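PDB 5US7: minor capsid protein VP1, which self-assembles in 60 copies into the T=1 icosahedral capsid of human bocavirus 3, a shell probably pierced by a channel at each five-fold axis. Local coordinates for residues N508-V513 against W525-P530; G502-I507 against V513-A518; G46-Y49 against Y54-T57; D339-S344 against L350-Q355; E245-E250 against G434-D439. All coordinates share one frame; numbering follows the deposited sequence.

In the fold
The five contacts join parts of one capsid subunit built round a jelly-roll core. Contact 3 and contact 5 reach the same large sheet, by strands 54-65 and 236-248, with centres 19 Å apart. Contact 4 lies within the long excursion between the two segments of contact 5, their centres 18 Å apart. The chain beyond strand 466-482 supplies contacts 1 and 2, which share Val513 and alternate along the sequence; their centres are 14 Å apart. Contact 1 also comes near contact 5, nearest atoms about 5 Å apart. Contacts 1, 2 and 3 all touch one neighbouring subunit, whereas contacts 4 and 5 both reach another copy.

Contact 1 (N508-V513 against W525-P530); sequences NPTYHV and WDMCFP
The hydroxyl OG1 of Thr510 is hydrogen-bonded to the backbone N of Gly500, and on the other segment it meets sulfur: it lies 4.0 Å from SD of Met527. The methyl CG2 of Thr510 is equally far, 4.0 Å from the same SD, so the thioether faces both branches of the threonine. Met527 brings SD over by chi1 (67°, CG between the backbone N and the carbonyl carbon) and an extended chi2 (-168°); chi3 only turns the terminal methyl CE. The two side chains meet at an oblique angle. Beside them the Tyr511 ring reaches across with its phenol end, placing OH 3.2 Å from the backbone N of Cys528; that nitrogen lies near the ring plane, beyond its edge. Each partner rides on a turn, type I from Pro509 to His512 and type II from Asp526 to Phe529, the latter closed by a 2.8 Å bond from Phe529 N to Asp526 O. On one flank, His512 packs its imidazole against Phe219 of a neighbouring subunit. In this buried junction of loops after strand 466-482, helix 109-116 lies against both turns, Pro109 touching Tyr511, and Trp112 and Gln113 touching Phe529.

Contact 2 (G502-I507 against V513-A518); sequences GGADEI and VDKNGA
Asp514 turns its carboxylate across the gap to the backbone of Ala504, joining two parts of the irregular chain that follows strand 466-482 of the parvovirus jelly roll. The hydrogen bond runs from Ala504 N to Asp514 OD1 at 3.0 Å, with an N-H...O angle of 159°. The donor uses the syn side of OD1 but stands 31° out of the carboxylate plane, so the amide comes in tilted and not flush with the group. With CG anti to the backbone N (chi1 -167°), the aspartate swings its end toward the other segment although its CB does not head there. The same oxygen also comes 3.5 Å from CA of Gly503; this glycine, with its strongly positive phi, brings only backbone to the carboxylate. Asp505 places a second carboxylate nearby, its OD1 5.0 Å from OD1 of Asp514, and these like charges would probably disfavour any closer approach. Towards a neighbouring subunit, Asp514 O makes a weak hydrogen bond with Thr75, while Ile507 packs on Arg89 and Val513 on Phe219 of that same copy. Lys515 sets off toward Ala504 in extended form, then folds at its last two torsions and carries its ammonium away, so the apolar part of its chain does the touching: CE lies 4.2 Å from CB of Ala504.

Contact 3 (G46-Y49 against Y54-T57); sequences GGSY and YVIT
Tyr49 and Ile56 form the hydrogen-bonded pair of an antiparallel beta hairpin made by strands 47-50 and 54-65. Two backbone bonds join them, Tyr49 N to Ile56 O at 2.8 Å and Ile56 N to Tyr49 O at 2.9 Å. On its other side strand 54-65 makes further backbone bonds to the antiparallel strand 466-482, Val55 with Trp478 and Thr57 with Ile476, in a sheet whose order is consistent with the BIDG sheet of the parvovirus jelly roll. Both hairpin carbonyls also receive a CA-H...O contact, Ser48 CA to Ile56 O at 3.2 Å and Val55 CA to Tyr49 O at 3.4 Å. Apolar contacts occupy the face that carries Tyr49 and Ile56: the Tyr49 ring brings CD2 to within 4.3 Å of Ile56 CD1. Tyr54 joins from the strand start, its side chain crossing that of Tyr49 at a slant, with its OH 4.1 Å from CE2 at the edge of the Tyr49 ring and near its plane. Ser48 and Thr57, the non-hydrogen-bonded pair, point to the other face. There Ser48 holds OG anti to its backbone nitrogen (chi1 177°), which sets this oxygen 3.6 Å from CG1 of Val55 and 3.7 Å from CG2 of Thr57.

Contact 4 (D339-S344 against L350-Q355); sequences DPPAGS and LEYKVQ
The backbones come closest at Pro340 and Tyr352, CA to CA 5.7 Å, where the two touching parts run at about 95° to one another and the Asp339-Pro340 peptide is cis. Both belong to the long excursion between strands 236-248 and 445-449, which corresponds to the GH loop of the parvovirus jelly roll; a 3.2 Å bond from Lys353 N to Leu350 O closes a bend at the start of segment 350-355. Three successive residues, Pro340, Pro341 and Ala342, direct their side chains at the other segment. Pro341 meets the Tyr352 ring at its rim: CG lies in the ring plane, 3.4 Å from CD1, and the proline stands roughly at right angles to the tyrosine. Tyr352 has CG anti to its own carbonyl carbon (chi1 -60°), which swings the ring out past Pro341, while at its root Tyr352 CB is 4.3 Å from CB of Ala342. Trp316 packs on the same Pro341. Asp339 OD1 comes to 3.8 Å from Glu351 O and forms a salt bridge with Arg305, whose NE also makes a weak hydrogen bond to Glu351 O, so one guanidinium links the two segments. The carboxylate of Glu351 pairs with Arg273 of a neighbouring subunit, tying the buried loop contact to the capsid assembly. Pro340 rests its CB 3.7 Å from Tyr352 O. Val354 and Pro340 cross at a slant, CG2 of Val354 lying 3.7 Å from CG of Pro340.

Contact 5 (E245-E250 against G434-D439); sequences EWINNE and GSIAMD
Ile436 heads for strand 236-248 straight from its CB, and its two branches divide between Glu245 and Ile247. CG2 turns to Glu245, lying 3.9 Å from its backbone N and 4.3 Å from its CB. CG1 leaves the other way, anti to the carbonyl carbon (chi1 -66°), and comes 4.1 Å from CG1 of Ile247. With the chain extended at the next torsion (chi2 172°), the terminal methyl CD1 is carried furthest: it sits 3.5 Å from Ile247 CG1 and 3.6 Å from Ile247 CD1, and shares Glu245, 3.6 Å from its carbonyl O. The two isoleucines meet at a slant, CD1 of Ile436 against the CG1-CD1 arm of Ile247. The backbones bond elsewhere: Ile247 with Phe122 of strand 119-138, Ile436 with Cys418 of the parallel strand 417-419 and with Ile416 just before it. The carboxylate of Glu245 turns to Lys425 of a neighbouring subunit, so its charge serves the capsid interface while its backbone and CB meet the isoleucine. Across these two segments, then, the side-chain contact is apolar: strand 436-438 packs on the jelly-roll sheet by shape and dispersion, without any polar bond to fix its register there.

Contact 1 (N508-V513 against W525-P530)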
# COMPACT_ATOMS: atom_id res chain seq x y z
N ASN A 508 -91.70 -17.57 -73.22
CA ASN A 508 -90.64 -16.98 -72.42
C ASN A 508 -89.55 -16.30 -73.26
O ASN A 508 -89.43 -16.55 -74.46
CB ASN A 508 -90.06 -18.06 -71.52
CG ASN A 508 -89.56 -19.24 -72.28
OD1 ASN A 508 -89.79 -19.36 -73.49
ND2 ASN A 508 -88.90 -20.15 -71.59
N PRO A 509 -88.71 -15.44 -72.63
CA PRO A 509 -87.90 -14.47 -73.38
C PRO A 509 -86.60 -14.98 -73.97
O PRO A 509 -86.33 -16.18 -74.02
CB PRO A 509 -87.61 -13.39 -72.34
CG PRO A 509 -87.56 -14.11 -71.09
CD PRO A 509 -88.60 -15.18 -71.18
N THR A 510 -85.78 -14.02 -74.42
CA THR A 510 -84.69 -14.29 -75.34
C THR A 510 -83.66 -15.25 -74.76
O THR A 510 -83.38 -16.29 -75.34
CB THR A 510 -84.02 -12.99 -75.76
OG1 THR A 510 -84.95 -12.21 -76.53
CG2 THR A 510 -82.80 -13.27 -76.59
N TYR A 511 -83.05 -14.90 -73.65
CA TYR A 511 -81.94 -15.72 -73.18
C TYR A 511 -82.36 -16.84 -72.25
O TYR A 511 -81.50 -17.45 -71.61
CB TYR A 511 -80.87 -14.87 -72.51
CG TYR A 511 -80.06 -14.06 -73.49
CD1 TYR A 511 -78.98 -14.62 -74.14
CD2 TYR A 511 -80.37 -12.74 -73.76
CE1 TYR A 511 -78.23 -13.90 -75.02
CE2 TYR A 511 -79.63 -12.02 -74.65
CZ TYR A 511 -78.56 -12.60 -75.28
OH TYR A 511 -77.81 -11.88 -76.17
N HIS A 512 -83.65 -17.12 -72.12
CA HIS A 512 -84.04 -17.91 -70.96
C HIS A 512 -83.85 -19.42 -71.15
O HIS A 512 -82.76 -19.91 -70.88
CB HIS A 512 -85.49 -17.61 -70.62
CG HIS A 512 -85.84 -17.92 -69.21
ND1 HIS A 512 -86.09 -19.20 -68.76
CD2 HIS A 512 -85.97 -17.11 -68.14
CE1 HIS A 512 -86.37 -19.16 -67.47
NE2 HIS A 512 -86.30 -17.91 -67.07
N VAL A 513 -84.84 -20.11 -71.72
CA VAL A 513 -84.91 -21.57 -71.87
C VAL A 513 -86.26 -21.91 -72.48
O VAL A 513 -87.22 -21.15 -72.33
CB VAL A 513 -84.68 -22.32 -70.53
CG1 VAL A 513 -85.33 -23.66 -70.51
CG2 VAL A 513 -83.23 -22.63 -70.33
N TRP A 525 -79.66 -8.09 -83.93
CA TRP A 525 -79.14 -6.93 -83.23
C TRP A 525 -80.35 -6.14 -82.72
O TRP A 525 -81.44 -6.28 -83.28
CB TRP A 525 -78.31 -6.11 -84.20
CG TRP A 525 -77.04 -6.76 -84.57
CD1 TRP A 525 -76.92 -7.90 -85.29
CD2 TRP A 525 -75.73 -6.25 -84.38
NE1 TRP A 525 -75.59 -8.19 -85.48
CE2 TRP A 525 -74.84 -7.18 -84.94
CE3 TRP A 525 -75.20 -5.12 -83.77
CZ2 TRP A 525 -73.47 -7.02 -84.90
CZ3 TRP A 525 -73.84 -4.96 -83.74
CH2 TRP A 525 -72.99 -5.90 -84.29
N ASP A 526 -80.20 -5.33 -81.68
CA ASP A 526 -78.95 -5.12 -80.98
C ASP A 526 -78.84 -6.00 -79.76
O ASP A 526 -77.90 -5.86 -78.98
CB ASP A 526 -78.80 -3.66 -80.58
CG ASP A 526 -78.57 -2.74 -81.76
OD1 ASP A 526 -78.24 -3.25 -82.85
OD2 ASP A 526 -78.71 -1.51 -81.60
N MET A 527 -79.81 -6.88 -79.54
CA MET A 527 -79.58 -7.93 -78.56
C MET A 527 -78.37 -8.74 -79.02
O MET A 527 -78.14 -8.90 -80.22
CB MET A 527 -80.83 -8.80 -78.38
CG MET A 527 -81.23 -9.64 -79.56
SD MET A 527 -82.87 -10.37 -79.40
CE MET A 527 -83.88 -9.10 -80.14
N CYS A 528 -77.62 -9.26 -78.06
CA CYS A 528 -76.19 -9.58 -78.09
C CYS A 528 -75.36 -8.38 -77.63
O CYS A 528 -74.17 -8.53 -77.37
CB CYS A 528 -75.67 -10.04 -79.46
SG CYS A 528 -76.38 -11.57 -80.11
N PHE A 529 -75.97 -7.20 -77.51
CA PHE A 529 -75.46 -6.02 -76.83
C PHE A 529 -74.11 -5.53 -77.32
O PHE A 529 -73.14 -5.58 -76.57
CB PHE A 529 -75.40 -6.28 -75.33
CG PHE A 529 -76.73 -6.49 -74.70
CD1 PHE A 529 -77.89 -6.10 -75.33
CD2 PHE A 529 -76.84 -7.09 -73.46
CE1 PHE A 529 -79.11 -6.29 -74.75
CE2 PHE A 529 -78.06 -7.29 -72.88
CZ PHE A 529 -79.19 -6.88 -73.53
N PRO A 530 -74.01 -5.01 -78.54
CA PRO A 530 -72.71 -4.55 -79.04
C PRO A 530 -72.04 -3.57 -78.09
O PRO A 530 -72.70 -2.82 -77.36
CB PRO A 530 -73.08 -3.84 -80.35
CG PRO A 530 -74.49 -4.18 -80.61
CD PRO A 530 -74.98 -5.14 -79.62

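Contact 2 (G502-I507 against V513-A518)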
# COMPACT_ATOMS: atom_id res chain seq x y z
N GLY A 502 -89.49 -16.17 -77.74
CA GLY A 502 -89.25 -17.39 -78.49
C GLY A 502 -89.45 -18.62 -77.65
O GLY A 502 -89.52 -18.56 -76.42
N GLY A 503 -89.55 -19.74 -78.34
CA GLY A 503 -89.77 -21.02 -77.70
C GLY A 503 -90.61 -21.89 -78.61
O GLY A 503 -90.80 -21.58 -79.79
N ALA A 504 -91.11 -22.99 -78.06
CA ALA A 504 -92.08 -23.80 -78.78
C ALA A 504 -93.28 -22.94 -79.13
O ALA A 504 -93.48 -22.57 -80.29
CB ALA A 504 -92.50 -25.01 -77.94
N ASP A 505 -94.09 -22.62 -78.12
CA ASP A 505 -94.90 -21.41 -78.13
C ASP A 505 -94.00 -20.22 -77.84
O ASP A 505 -92.87 -20.37 -77.37
CB ASP A 505 -96.03 -21.52 -77.11
CG ASP A 505 -95.53 -21.92 -75.75
OD1 ASP A 505 -94.33 -22.25 -75.64
OD2 ASP A 505 -96.33 -21.92 -74.79
N GLU A 506 -94.50 -19.02 -78.15
CA GLU A 506 -93.68 -17.82 -77.97
C GLU A 506 -93.22 -17.68 -76.52
O GLU A 506 -92.02 -17.68 -76.24
CB GLU A 506 -94.45 -16.59 -78.42
CG GLU A 506 -94.78 -16.60 -79.90
CD GLU A 506 -93.55 -16.80 -80.76
OE1 GLU A 506 -92.50 -16.20 -80.47
OE2 GLU A 506 -93.64 -17.57 -81.74
N ILE A 507 -94.18 -17.57 -75.60
CA ILE A 507 -93.97 -17.73 -74.16
C ILE A 507 -92.76 -16.91 -73.68
O ILE A 507 -92.81 -15.68 -73.69
CB ILE A 507 -93.92 -19.22 -73.76
CG1 ILE A 507 -94.04 -19.38 -72.24
CG2 ILE A 507 -92.74 -20.02 -74.35
CD1 ILE A 507 -95.36 -18.94 -71.70
N VAL A 513 -84.84 -20.11 -71.72
CA VAL A 513 -84.91 -21.57 -71.87
C VAL A 513 -86.26 -21.91 -72.48
O VAL A 513 -87.22 -21.15 -72.33
CB VAL A 513 -84.68 -22.32 -70.53
CG1 VAL A 513 -85.33 -23.66 -70.51
CG2 VAL A 513 -83.23 -22.63 -70.33
N ASP A 514 -86.38 -23.06 -73.15
CA ASP A 514 -87.59 -23.50 -73.81
C ASP A 514 -88.34 -24.51 -72.93
O ASP A 514 -88.04 -24.69 -71.75
CB ASP A 514 -87.26 -24.03 -75.20
CG ASP A 514 -88.48 -24.23 -76.06
OD1 ASP A 514 -89.58 -23.86 -75.62
OD2 ASP A 514 -88.33 -24.75 -77.19
N LYS A 515 -89.32 -25.19 -73.53
CA LYS A 515 -90.45 -25.75 -72.79
C LYS A 515 -90.29 -26.97 -71.86
O LYS A 515 -90.70 -26.83 -70.71
CB LYS A 515 -91.57 -26.06 -73.78
CG LYS A 515 -92.82 -26.60 -73.13
CD LYS A 515 -93.89 -26.87 -74.16
CE LYS A 515 -93.47 -27.99 -75.10
NZ LYS A 515 -93.32 -29.28 -74.37
N ASN A 516 -89.78 -28.16 -72.20
CA ASN A 516 -88.97 -28.69 -73.30
C ASN A 516 -87.66 -27.94 -73.47
O ASN A 516 -87.17 -27.32 -72.54
CB ASN A 516 -89.78 -28.68 -74.61
CG ASN A 516 -89.18 -29.56 -75.69
OD1 ASN A 516 -88.01 -29.91 -75.64
ND2 ASN A 516 -89.99 -29.91 -76.68
N GLY A 517 -87.12 -28.00 -74.68
CA GLY A 517 -85.95 -27.25 -75.07
C GLY A 517 -84.81 -27.19 -74.07
O GLY A 517 -84.67 -28.12 -73.28
N ALA A 518 -84.00 -26.12 -74.06
CA ALA A 518 -83.37 -25.40 -75.19
C ALA A 518 -82.78 -24.16 -74.59
O ALA A 518 -82.95 -23.89 -73.41
CB ALA A 518 -84.30 -25.01 -76.33

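Contact 3 (G46-Y49 against Y54-T57)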
# COMPACT_ATOMS: atom_id res chain seq x y z
N GLY A 46 -67.37 -21.28 -60.75
CA GLY A 46 -68.17 -20.47 -61.65
C GLY A 46 -68.41 -19.10 -61.07
O GLY A 46 -68.07 -18.81 -59.92
N GLY A 47 -69.02 -18.26 -61.89
CA GLY A 47 -69.45 -16.95 -61.46
C GLY A 47 -68.45 -15.86 -61.78
O GLY A 47 -67.24 -16.07 -61.75
N SER A 48 -68.97 -14.68 -62.06
CA SER A 48 -68.15 -13.52 -62.35
C SER A 48 -68.06 -12.63 -61.12
O SER A 48 -69.00 -12.53 -60.33
CB SER A 48 -68.72 -12.72 -63.51
OG SER A 48 -67.95 -11.56 -63.74
N TYR A 49 -66.91 -11.98 -60.97
CA TYR A 49 -66.66 -11.11 -59.83
C TYR A 49 -66.16 -9.77 -60.35
O TYR A 49 -65.06 -9.69 -60.90
CB TYR A 49 -65.66 -11.76 -58.88
CG TYR A 49 -65.25 -10.86 -57.76
CD1 TYR A 49 -66.12 -10.58 -56.73
CD2 TYR A 49 -63.98 -10.32 -57.71
CE1 TYR A 49 -65.75 -9.76 -55.70
CE2 TYR A 49 -63.60 -9.51 -56.68
CZ TYR A 49 -64.49 -9.23 -55.68
OH TYR A 49 -64.11 -8.41 -54.64
N TYR A 54 -60.75 -4.51 -62.22
CA TYR A 54 -60.67 -5.77 -62.93
C TYR A 54 -61.95 -6.56 -62.74
O TYR A 54 -62.76 -6.28 -61.85
CB TYR A 54 -59.48 -6.61 -62.48
CG TYR A 54 -59.53 -7.06 -61.05
CD1 TYR A 54 -60.21 -8.21 -60.69
CD2 TYR A 54 -58.89 -6.35 -60.06
CE1 TYR A 54 -60.26 -8.62 -59.39
CE2 TYR A 54 -58.93 -6.76 -58.75
CZ TYR A 54 -59.62 -7.90 -58.43
OH TYR A 54 -59.67 -8.32 -57.12
N VAL A 55 -62.12 -7.57 -63.59
CA VAL A 55 -63.23 -8.50 -63.52
C VAL A 55 -62.66 -9.90 -63.64
O VAL A 55 -61.73 -10.14 -64.41
CB VAL A 55 -64.26 -8.24 -64.64
CG1 VAL A 55 -65.34 -9.29 -64.63
CG2 VAL A 55 -64.86 -6.87 -64.48
N ILE A 56 -63.21 -10.83 -62.87
CA ILE A 56 -62.78 -12.22 -62.89
C ILE A 56 -63.97 -13.07 -63.29
O ILE A 56 -64.96 -13.13 -62.56
CB ILE A 56 -62.25 -12.67 -61.53
CG1 ILE A 56 -61.02 -11.85 -61.14
CG2 ILE A 56 -61.88 -14.12 -61.58
CD1 ILE A 56 -60.60 -12.08 -59.74
N THR A 57 -63.87 -13.73 -64.44
CA THR A 57 -64.89 -14.66 -64.87
C THR A 57 -64.38 -16.08 -64.71
O THR A 57 -63.29 -16.41 -65.19
CB THR A 57 -65.29 -14.42 -66.33
OG1 THR A 57 -64.14 -14.48 -67.16
CG2 THR A 57 -65.95 -13.08 -66.47

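Contact 4 (D339-S344 against L350-Q355)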
# COMPACT_ATOMS: atom_id res chain seq x y z
N ASP A 339 -62.99 -11.40 -96.74
CA ASP A 339 -64.20 -10.85 -96.11
C ASP A 339 -64.10 -10.73 -94.59
O ASP A 339 -63.50 -11.58 -93.94
CB ASP A 339 -65.39 -11.73 -96.47
CG ASP A 339 -66.70 -11.23 -95.88
OD1 ASP A 339 -67.19 -10.17 -96.32
OD2 ASP A 339 -67.24 -11.91 -94.98
N PRO A 340 -64.67 -9.66 -94.01
CA PRO A 340 -65.25 -8.46 -94.62
C PRO A 340 -64.22 -7.50 -95.20
O PRO A 340 -63.23 -7.20 -94.55
CB PRO A 340 -65.99 -7.80 -93.46
CG PRO A 340 -65.22 -8.20 -92.28
CD PRO A 340 -64.73 -9.59 -92.54
N PRO A 341 -64.45 -7.04 -96.43
CA PRO A 341 -63.54 -6.04 -97.00
C PRO A 341 -63.73 -4.65 -96.42
O PRO A 341 -62.77 -3.88 -96.39
CB PRO A 341 -63.90 -6.08 -98.49
CG PRO A 341 -65.32 -6.47 -98.51
CD PRO A 341 -65.53 -7.40 -97.36
N ALA A 342 -64.93 -4.32 -95.94
CA ALA A 342 -65.29 -2.92 -95.75
C ALA A 342 -64.55 -2.29 -94.58
O ALA A 342 -64.04 -1.17 -94.70
CB ALA A 342 -66.80 -2.81 -95.54
N GLY A 343 -64.47 -2.98 -93.45
CA GLY A 343 -63.97 -2.30 -92.27
C GLY A 343 -64.95 -1.21 -91.87
O GLY A 343 -66.11 -1.50 -91.57
N SER A 344 -64.49 0.03 -91.88
CA SER A 344 -65.38 1.18 -91.83
C SER A 344 -66.07 1.31 -93.18
O SER A 344 -66.15 0.33 -93.92
CB SER A 344 -64.61 2.45 -91.47
OG SER A 344 -64.06 2.35 -90.17
N LEU A 350 -75.63 -5.81 -98.28
CA LEU A 350 -75.71 -6.88 -97.30
C LEU A 350 -74.43 -7.71 -97.27
O LEU A 350 -74.00 -8.16 -96.21
CB LEU A 350 -76.91 -7.77 -97.60
CG LEU A 350 -77.28 -8.83 -96.57
CD1 LEU A 350 -77.00 -8.33 -95.18
CD2 LEU A 350 -78.75 -9.19 -96.71
N GLU A 351 -73.81 -7.91 -98.43
CA GLU A 351 -72.75 -8.91 -98.52
C GLU A 351 -71.40 -8.40 -98.03
O GLU A 351 -70.44 -9.17 -98.02
CB GLU A 351 -72.61 -9.41 -99.96
CG GLU A 351 -72.09 -8.39 -100.93
CD GLU A 351 -72.11 -8.92 -102.35
OE1 GLU A 351 -72.28 -10.14 -102.53
OE2 GLU A 351 -71.93 -8.11 -103.28
N TYR A 352 -71.30 -7.13 -97.65
CA TYR A 352 -70.09 -6.64 -97.02
C TYR A 352 -70.15 -6.70 -95.50
O TYR A 352 -69.14 -6.46 -94.84
CB TYR A 352 -69.81 -5.21 -97.46
CG TYR A 352 -69.60 -5.04 -98.94
CD1 TYR A 352 -68.35 -5.19 -99.51
CD2 TYR A 352 -70.66 -4.73 -99.77
CE1 TYR A 352 -68.17 -5.04 -100.86
CE2 TYR A 352 -70.49 -4.58 -101.12
CZ TYR A 352 -69.24 -4.73 -101.66
OH TYR A 352 -69.06 -4.58 -103.02
N LYS A 353 -71.31 -7.00 -94.93
CA LYS A 353 -71.49 -7.05 -93.50
C LYS A 353 -71.02 -8.38 -92.93
O LYS A 353 -70.97 -9.41 -93.62
CB LYS A 353 -72.96 -6.84 -93.14
CG LYS A 353 -73.50 -5.48 -93.51
CD LYS A 353 -74.92 -5.32 -93.02
CE LYS A 353 -75.46 -3.93 -93.30
NZ LYS A 353 -75.81 -3.76 -94.73
N VAL A 354 -70.66 -8.37 -91.65
CA VAL A 354 -70.37 -9.59 -90.92
C VAL A 354 -71.69 -10.24 -90.53
O VAL A 354 -72.61 -9.57 -90.04
CB VAL A 354 -69.51 -9.31 -89.68
CG1 VAL A 354 -69.33 -10.56 -88.86
CG2 VAL A 354 -68.17 -8.77 -90.10
N GLN A 355 -71.80 -11.55 -90.76
CA GLN A 355 -73.06 -12.25 -90.58
C GLN A 355 -72.77 -13.66 -90.10
O GLN A 355 -71.89 -14.32 -90.64
CB GLN A 355 -73.81 -12.27 -91.91
CG GLN A 355 -75.21 -12.79 -91.88
CD GLN A 355 -75.87 -12.61 -93.22
OE1 GLN A 355 -75.28 -12.06 -94.13
NE2 GLN A 355 -77.10 -13.08 -93.33

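Contact 5 (E245-E250 against G434-D439)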
# COMPACT_ATOMS: atom_id res chain seq x y z
N GLU A 245 -54.51 -5.84 -76.24
CA GLU A 245 -54.81 -4.43 -76.48
C GLU A 245 -56.15 -4.14 -75.82
O GLU A 245 -56.92 -5.06 -75.54
CB GLU A 245 -54.84 -4.12 -77.98
CG GLU A 245 -54.99 -2.66 -78.31
CD GLU A 245 -55.06 -2.41 -79.80
OE1 GLU A 245 -55.03 -3.40 -80.57
OE2 GLU A 245 -55.14 -1.24 -80.21
N TRP A 246 -56.43 -2.87 -75.61
CA TRP A 246 -57.71 -2.51 -75.01
C TRP A 246 -58.84 -2.65 -76.02
O TRP A 246 -58.67 -2.37 -77.21
CB TRP A 246 -57.67 -1.10 -74.47
CG TRP A 246 -56.83 -0.98 -73.29
CD1 TRP A 246 -55.54 -0.56 -73.25
CD2 TRP A 246 -57.19 -1.31 -71.96
NE1 TRP A 246 -55.08 -0.59 -71.96
CE2 TRP A 246 -56.08 -1.05 -71.15
CE3 TRP A 246 -58.35 -1.79 -71.37
CZ2 TRP A 246 -56.09 -1.25 -69.78
CZ3 TRP A 246 -58.36 -1.99 -70.01
CH2 TRP A 246 -57.25 -1.72 -69.24
N ILE A 247 -59.99 -3.09 -75.53
CA ILE A 247 -61.24 -3.01 -76.27
C ILE A 247 -61.97 -1.78 -75.78
O ILE A 247 -62.34 -1.70 -74.60
CB ILE A 247 -62.10 -4.26 -76.05
CG1 ILE A 247 -61.38 -5.48 -76.57
CG2 ILE A 247 -63.42 -4.11 -76.76
CD1 ILE A 247 -61.99 -6.73 -76.08
N ASN A 248 -62.16 -0.82 -76.66
CA ASN A 248 -62.68 0.47 -76.27
C ASN A 248 -64.19 0.47 -76.45
O ASN A 248 -64.69 0.36 -77.58
CB ASN A 248 -62.01 1.57 -77.10
CG ASN A 248 -60.53 1.61 -76.88
OD1 ASN A 248 -59.75 1.60 -77.83
ND2 ASN A 248 -60.12 1.65 -75.63
N ASN A 249 -64.91 0.57 -75.35
CA ASN A 249 -66.35 0.74 -75.39
C ASN A 249 -66.60 2.21 -75.13
O ASN A 249 -66.62 2.66 -73.99
CB ASN A 249 -67.01 -0.14 -74.33
CG ASN A 249 -68.50 -0.14 -74.40
OD1 ASN A 249 -69.09 0.01 -75.47
ND2 ASN A 249 -69.14 -0.31 -73.26
N GLU A 250 -66.84 2.95 -76.21
CA GLU A 250 -67.22 4.36 -76.16
C GLU A 250 -67.92 4.67 -77.46
O GLU A 250 -67.74 3.98 -78.46
CB GLU A 250 -66.03 5.32 -75.99
CG GLU A 250 -65.21 5.23 -74.72
CD GLU A 250 -64.01 4.32 -74.88
OE1 GLU A 250 -63.86 3.74 -75.98
OE2 GLU A 250 -63.21 4.18 -73.93
N GLY A 434 -63.14 -7.52 -85.47
CA GLY A 434 -63.11 -7.05 -84.11
C GLY A 434 -62.24 -7.84 -83.16
O GLY A 434 -62.11 -7.46 -82.00
N SER A 435 -61.63 -8.93 -83.62
CA SER A 435 -60.78 -9.72 -82.76
C SER A 435 -59.55 -8.92 -82.37
O SER A 435 -59.19 -7.93 -83.00
CB SER A 435 -60.36 -11.01 -83.47
OG SER A 435 -61.48 -11.80 -83.76
N ILE A 436 -58.90 -9.35 -81.30
CA ILE A 436 -57.66 -8.72 -80.86
C ILE A 436 -56.52 -9.59 -81.36
O ILE A 436 -56.29 -10.69 -80.84
CB ILE A 436 -57.60 -8.57 -79.34
CG1 ILE A 436 -58.65 -7.60 -78.85
CG2 ILE A 436 -56.23 -8.09 -78.94
CD1 ILE A 436 -58.75 -7.58 -77.37
N ALA A 437 -55.80 -9.10 -82.35
CA ALA A 437 -54.64 -9.82 -82.83
C ALA A 437 -53.50 -9.64 -81.84
O ALA A 437 -53.25 -8.53 -81.38
CB ALA A 437 -54.23 -9.33 -84.21
N MET A 438 -52.85 -10.74 -81.49
CA MET A 438 -51.69 -10.67 -80.63
C MET A 438 -50.65 -11.66 -81.12
O MET A 438 -50.97 -12.63 -81.82
CB MET A 438 -52.05 -10.93 -79.17
CG MET A 438 -52.62 -12.28 -78.90
SD MET A 438 -53.21 -12.37 -77.21
CE MET A 438 -54.81 -11.63 -77.39
N ASP A 439 -49.40 -11.39 -80.77
CA ASP A 439 -48.30 -12.23 -81.22
C ASP A 439 -48.48 -13.65 -80.72
O ASP A 439 -48.52 -14.60 -81.51
CB ASP A 439 -46.98 -11.64 -80.75
CG ASP A 439 -45.78 -12.38 -81.32
OD1 ASP A 439 -45.97 -13.27 -82.17
OD2 ASP A 439 -44.65 -12.06 -80.90